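Local structure of ferrichrome-binding protein (Bacillus subtilis subsp. subtilis, 3G9Q) at residues Trp128-Ile139 with Glu259-Thr270. The protein binds iron(3+)-hydroxamate complexes such as ferrichrome and hands them to the membrane permease of an ABC transporter for iron import. Sequence-based numbering, arbitrary orientation.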
loop_
_atom_site.group_PDB
_atom_site.type_symbol
_atom_site.label_atom_id
_atom_site.label_comp_id
_atom_site.label_asym_id
_atom_site.label_seq_id
_atom_site.Cartn_x
_atom_site.Cartn_y
_atom_site.Cartn_z
ATOM N N TRP A 128 -7.359 13.646 3.191
ATOM C CA TRP A 128 -6.028 13.065 3.142
ATOM C C TRP A 128 -4.951 14.098 3.385
ATOM O O TRP A 128 -4.087 13.901 4.235
ATOM C CB TRP A 128 -5.790 12.396 1.786
ATOM C CG TRP A 128 -4.402 11.829 1.589
ATOM C CD1 TRP A 128 -3.487 12.225 0.667
ATOM C CD2 TRP A 128 -3.787 10.762 2.334
ATOM N NE1 TRP A 128 -2.336 11.477 0.789
ATOM C CE2 TRP A 128 -2.497 10.572 1.806
ATOM C CE3 TRP A 128 -4.206 9.952 3.401
ATOM C CZ2 TRP A 128 -1.617 9.601 2.304
ATOM C CZ3 TRP A 128 -3.332 8.991 3.898
ATOM C CH2 TRP A 128 -2.055 8.826 3.349
ATOM N N ASP A 129 -4.989 15.200 2.645
ATOM C CA ASP A 129 -3.974 16.240 2.812
ATOM C C ASP A 129 -3.992 16.899 4.177
ATOM O O ASP A 129 -2.969 17.411 4.632
ATOM C CB ASP A 129 -4.115 17.290 1.713
ATOM C CG ASP A 129 -3.642 16.775 0.368
ATOM O OD1 ASP A 129 -3.714 17.538 -0.621
ATOM O OD2 ASP A 129 -3.197 15.604 0.305
ATOM N N LYS A 130 -5.159 16.884 4.816
ATOM C CA LYS A 130 -5.306 17.447 6.155
ATOM C C LYS A 130 -4.649 16.492 7.167
ATOM O O LYS A 130 -4.120 16.920 8.200
ATOM C CB LYS A 130 -6.787 17.641 6.501
ATOM C CG LYS A 130 -7.030 18.311 7.857
ATOM C CD LYS A 130 -8.510 18.637 8.087
ATOM C CE LYS A 130 -8.706 19.313 9.439
ATOM N NZ LYS A 130 -8.051 18.490 10.513
ATOM N N LYS A 131 -4.689 15.199 6.853
ATOM C CA LYS A 131 -4.078 14.203 7.708
ATOM C C LYS A 131 -2.577 14.184 7.478
ATOM O O LYS A 131 -1.791 14.065 8.425
ATOM C CB LYS A 131 -4.640 12.810 7.443
ATOM C CG LYS A 131 -6.091 12.630 7.836
ATOM C CD LYS A 131 -6.328 11.226 8.374
ATOM C CE LYS A 131 -7.796 10.979 8.629
ATOM N NZ LYS A 131 -8.557 10.966 7.355
ATOM N N VAL A 132 -2.161 14.294 6.223
ATOM C CA VAL A 132 -0.737 14.286 5.948
ATOM C C VAL A 132 -0.067 15.452 6.674
ATOM O O VAL A 132 0.830 15.253 7.498
ATOM C CB VAL A 132 -0.445 14.374 4.435
ATOM C CG1 VAL A 132 1.042 14.636 4.215
ATOM C CG2 VAL A 132 -0.844 13.059 3.756
ATOM N N ALA A 133 -0.536 16.661 6.386
ATOM C CA ALA A 133 -0.007 17.880 6.981
ATOM C C ALA A 133 0.118 17.812 8.492
ATOM O O ALA A 133 1.135 18.205 9.062
ATOM C CB ALA A 133 -0.902 19.050 6.603
ATOM N N ALA A 134 -0.941 17.332 9.137
ATOM C CA ALA A 134 -0.983 17.226 10.596
ATOM C C ALA A 134 0.092 16.289 11.146
ATOM O O ALA A 134 0.838 16.640 12.077
ATOM C CB ALA A 134 -2.349 16.752 11.028
ATOM N N ALA A 135 0.157 15.093 10.563
ATOM C CA ALA A 135 1.126 14.083 10.961
ATOM C C ALA A 135 2.552 14.541 10.626
ATOM O O ALA A 135 3.480 14.343 11.410
ATOM C CB ALA A 135 0.808 12.743 10.262
ATOM N N LYS A 136 2.723 15.151 9.459
ATOM C CA LYS A 136 4.041 15.630 9.055
ATOM C C LYS A 136 4.630 16.503 10.151
ATOM O O LYS A 136 5.772 16.308 10.556
ATOM C CB LYS A 136 3.940 16.433 7.764
ATOM C CG LYS A 136 5.250 16.847 7.163
ATOM C CD LYS A 136 4.995 17.535 5.821
ATOM C CE LYS A 136 6.270 17.624 4.987
ATOM N NZ LYS A 136 7.387 18.093 5.840
ATOM N N THR A 137 3.839 17.451 10.642
ATOM C CA THR A 137 4.282 18.368 11.691
ATOM C C THR A 137 4.398 17.688 13.053
ATOM O O THR A 137 5.273 18.020 13.851
ATOM C CB THR A 137 3.317 19.577 11.807
ATOM O OG1 THR A 137 3.159 20.194 10.520
ATOM C CG2 THR A 137 3.870 20.612 12.779
ATOM N N LYS A 138 3.517 16.730 13.315
ATOM C CA LYS A 138 3.537 16.002 14.582
ATOM C C LYS A 138 4.778 15.115 14.688
ATOM O O LYS A 138 5.377 14.999 15.755
ATOM C CB LYS A 138 2.278 15.153 14.705
ATOM C CG LYS A 138 1.924 14.782 16.122
ATOM C CD LYS A 138 2.216 13.323 16.376
ATOM C CE LYS A 138 1.166 12.708 17.302
ATOM N NZ LYS A 138 -0.172 12.637 16.657
ATOM N N ILE A 139 5.156 14.509 13.561
ATOM C CA ILE A 139 6.315 13.625 13.476
ATOM C C ILE A 139 7.626 14.426 13.489
ATOM O O ILE A 139 8.486 14.148 14.309
ATOM C CB ILE A 139 6.271 12.727 12.177
ATOM C CG1 ILE A 139 4.909 12.046 12.019
ATOM C CG2 ILE A 139 7.318 11.620 12.248
ATOM C CD1 ILE A 139 4.411 11.159 13.194
ATOM N N GLU A 259 -4.575 5.358 4.471
ATOM C CA GLU A 259 -4.988 5.940 5.741
ATOM C C GLU A 259 -4.539 5.052 6.893
ATOM O O GLU A 259 -3.971 5.541 7.870
ATOM C CB GLU A 259 -6.506 6.133 5.787
ATOM C CG GLU A 259 -6.960 7.489 5.249
ATOM C CD GLU A 259 -8.453 7.736 5.429
ATOM O OE1 GLU A 259 -9.259 7.236 4.609
ATOM O OE2 GLU A 259 -8.808 8.425 6.403
ATOM N N GLY A 260 -4.784 3.750 6.773
ATOM C CA GLY A 260 -4.379 2.818 7.812
ATOM C C GLY A 260 -2.871 2.770 8.015
ATOM O O GLY A 260 -2.383 2.667 9.149
ATOM N N GLN A 261 -2.131 2.838 6.909
ATOM C CA GLN A 261 -0.667 2.824 6.953
ATOM C C GLN A 261 -0.103 4.094 7.581
ATOM O O GLN A 261 0.865 4.023 8.326
ATOM C CB GLN A 261 -0.080 2.665 5.546
ATOM C CG GLN A 261 -0.521 1.417 4.818
ATOM C CD GLN A 261 0.034 1.345 3.412
ATOM O OE1 GLN A 261 -0.165 0.354 2.708
ATOM N NE2 GLN A 261 0.728 2.396 2.990
ATOM N N LEU A 262 -0.696 5.250 7.282
ATOM C CA LEU A 262 -0.202 6.502 7.843
ATOM C C LEU A 262 -0.462 6.554 9.325
ATOM O O LEU A 262 0.277 7.204 10.049
ATOM C CB LEU A 262 -0.846 7.724 7.178
ATOM C CG LEU A 262 -0.403 9.098 7.732
ATOM C CD1 LEU A 262 1.110 9.248 7.700
ATOM C CD2 LEU A 262 -1.042 10.205 6.915
ATOM N N GLU A 263 -1.512 5.880 9.780
ATOM C CA GLU A 263 -1.826 5.861 11.208
ATOM C C GLU A 263 -0.744 5.026 11.903
ATOM O O GLU A 263 -0.164 5.441 12.911
ATOM C CB GLU A 263 -3.216 5.252 11.437
ATOM C CG GLU A 263 -3.781 5.408 12.856
ATOM C CD GLU A 263 -5.081 4.601 13.069
ATOM O OE1 GLU A 263 -6.050 4.790 12.285
ATOM O OE2 GLU A 263 -5.134 3.779 14.022
ATOM N N PHE A 264 -0.453 3.858 11.346
ATOM C CA PHE A 264 0.563 3.003 11.931
ATOM C C PHE A 264 1.942 3.668 11.954
ATOM O O PHE A 264 2.671 3.538 12.938
ATOM C CB PHE A 264 0.639 1.683 11.175
ATOM C CG PHE A 264 1.830 0.860 11.537
ATOM C CD1 PHE A 264 1.926 0.264 12.776
ATOM C CD2 PHE A 264 2.875 0.700 10.642
ATOM C CE1 PHE A 264 3.045 -0.480 13.118
ATOM C CE2 PHE A 264 4.000 -0.043 10.979
ATOM C CZ PHE A 264 4.080 -0.633 12.220
ATOM N N ILE A 265 2.297 4.358 10.870
ATOM C CA ILE A 265 3.579 5.056 10.771
ATOM C C ILE A 265 3.680 6.100 11.904
ATOM O O ILE A 265 4.635 6.105 12.686
ATOM C CB ILE A 265 3.725 5.823 9.408
ATOM C CG1 ILE A 265 3.603 4.852 8.212
ATOM C CG2 ILE A 265 5.045 6.617 9.396
ATOM C CD1 ILE A 265 3.438 5.526 6.854
ATOM N N THR A 266 2.672 6.971 11.974
ATOM C CA THR A 266 2.596 8.044 12.959
ATOM C C THR A 266 2.590 7.543 14.397
ATOM O O THR A 266 3.400 7.988 15.214
ATOM C CB THR A 266 1.346 8.901 12.719
ATOM O OG1 THR A 266 1.319 9.329 11.349
ATOM C CG2 THR A 266 1.356 10.115 13.638
ATOM N N GLU A 267 1.681 6.623 14.711
ATOM C CA GLU A 267 1.620 6.081 16.057
ATOM C C GLU A 267 2.979 5.521 16.480
ATOM O O GLU A 267 3.467 5.839 17.561
ATOM C CB GLU A 267 0.554 4.985 16.158
ATOM C CG GLU A 267 0.550 4.253 17.502
ATOM C CD GLU A 267 0.273 5.172 18.700
ATOM O OE1 GLU A 267 0.558 4.750 19.843
ATOM O OE2 GLU A 267 -0.235 6.303 18.517
ATOM N N SER A 268 3.588 4.697 15.622
ATOM C CA SER A 268 4.891 4.084 15.907
ATOM C C SER A 268 5.948 5.121 16.229
ATOM O O SER A 268 6.669 4.987 17.214
ATOM C CB SER A 268 5.392 3.280 14.704
ATOM O OG SER A 268 4.445 2.344 14.239
ATOM N N LEU A 269 6.042 6.140 15.376
ATOM C CA LEU A 269 7.029 7.201 15.533
ATOM C C LEU A 269 6.772 8.232 16.615
ATOM O O LEU A 269 7.611 9.098 16.828
ATOM C CB LEU A 269 7.235 7.938 14.214
ATOM C CG LEU A 269 7.839 7.111 13.090
ATOM C CD1 LEU A 269 8.288 8.063 11.990
ATOM C CD2 LEU A 269 9.033 6.310 13.599
ATOM N N THR A 270 5.629 8.158 17.294
ATOM C CA THR A 270 5.328 9.123 18.346
ATOM C C THR A 270 4.913 8.542 19.689
ATOM O O THR A 270 4.645 9.311 20.605
ATOM C CB THR A 270 4.198 10.117 17.944
ATOM O OG1 THR A 270 3.006 9.385 17.634
ATOM C CG2 THR A 270 4.609 10.993 16.760
#
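Lys131 NZ donates to Glu259 OE2 over 2.7 Å, a salt bridge in which the ammonium comes from above the carboxylate plane, 35° out of it. The other oxygen, OE1, accepts a hydrogen bond from Trp124 NE1, one turn before Trp128, so both ends of the carboxylate are held by helix 118-143. The Glu259 stem and the Trp128 indole lie alongside, running opposite ways, Glu259 CG 4.1 Å from Trp128 CE3. An alanine in place of Glu259 would probably leave the Lys131 ammonium and the Trp124 N-H without their acceptor and take the CG methylene from beside Trp128 CE3. Next along, Leu262 enters as a knob into a hole formed by Trp128, Lys131, Val132 and Ala135; its chi1 of 179° carries CD2 to the indole, 4.0 Å from Trp128 CH2, and CD1 toward Ala135 CB. In this family of solute-binding proteins a long helix spans the two lobes; here helix 118-143 plays that part, and residues 128-139 run nearly parallel to the C-terminal helix of the second lobe, at 19°. Ala135 CB sits 3.6 Å from Thr266 OG1, whose hydroxyl is turned back onto Leu262 O, the methyl facing the end of Ile139, whose placing is less sure. Ile139 CG2 lies 3.7 Å from Leu269 CD1. Outside them, the bent Lys138 chain lies across the Thr270 methyl.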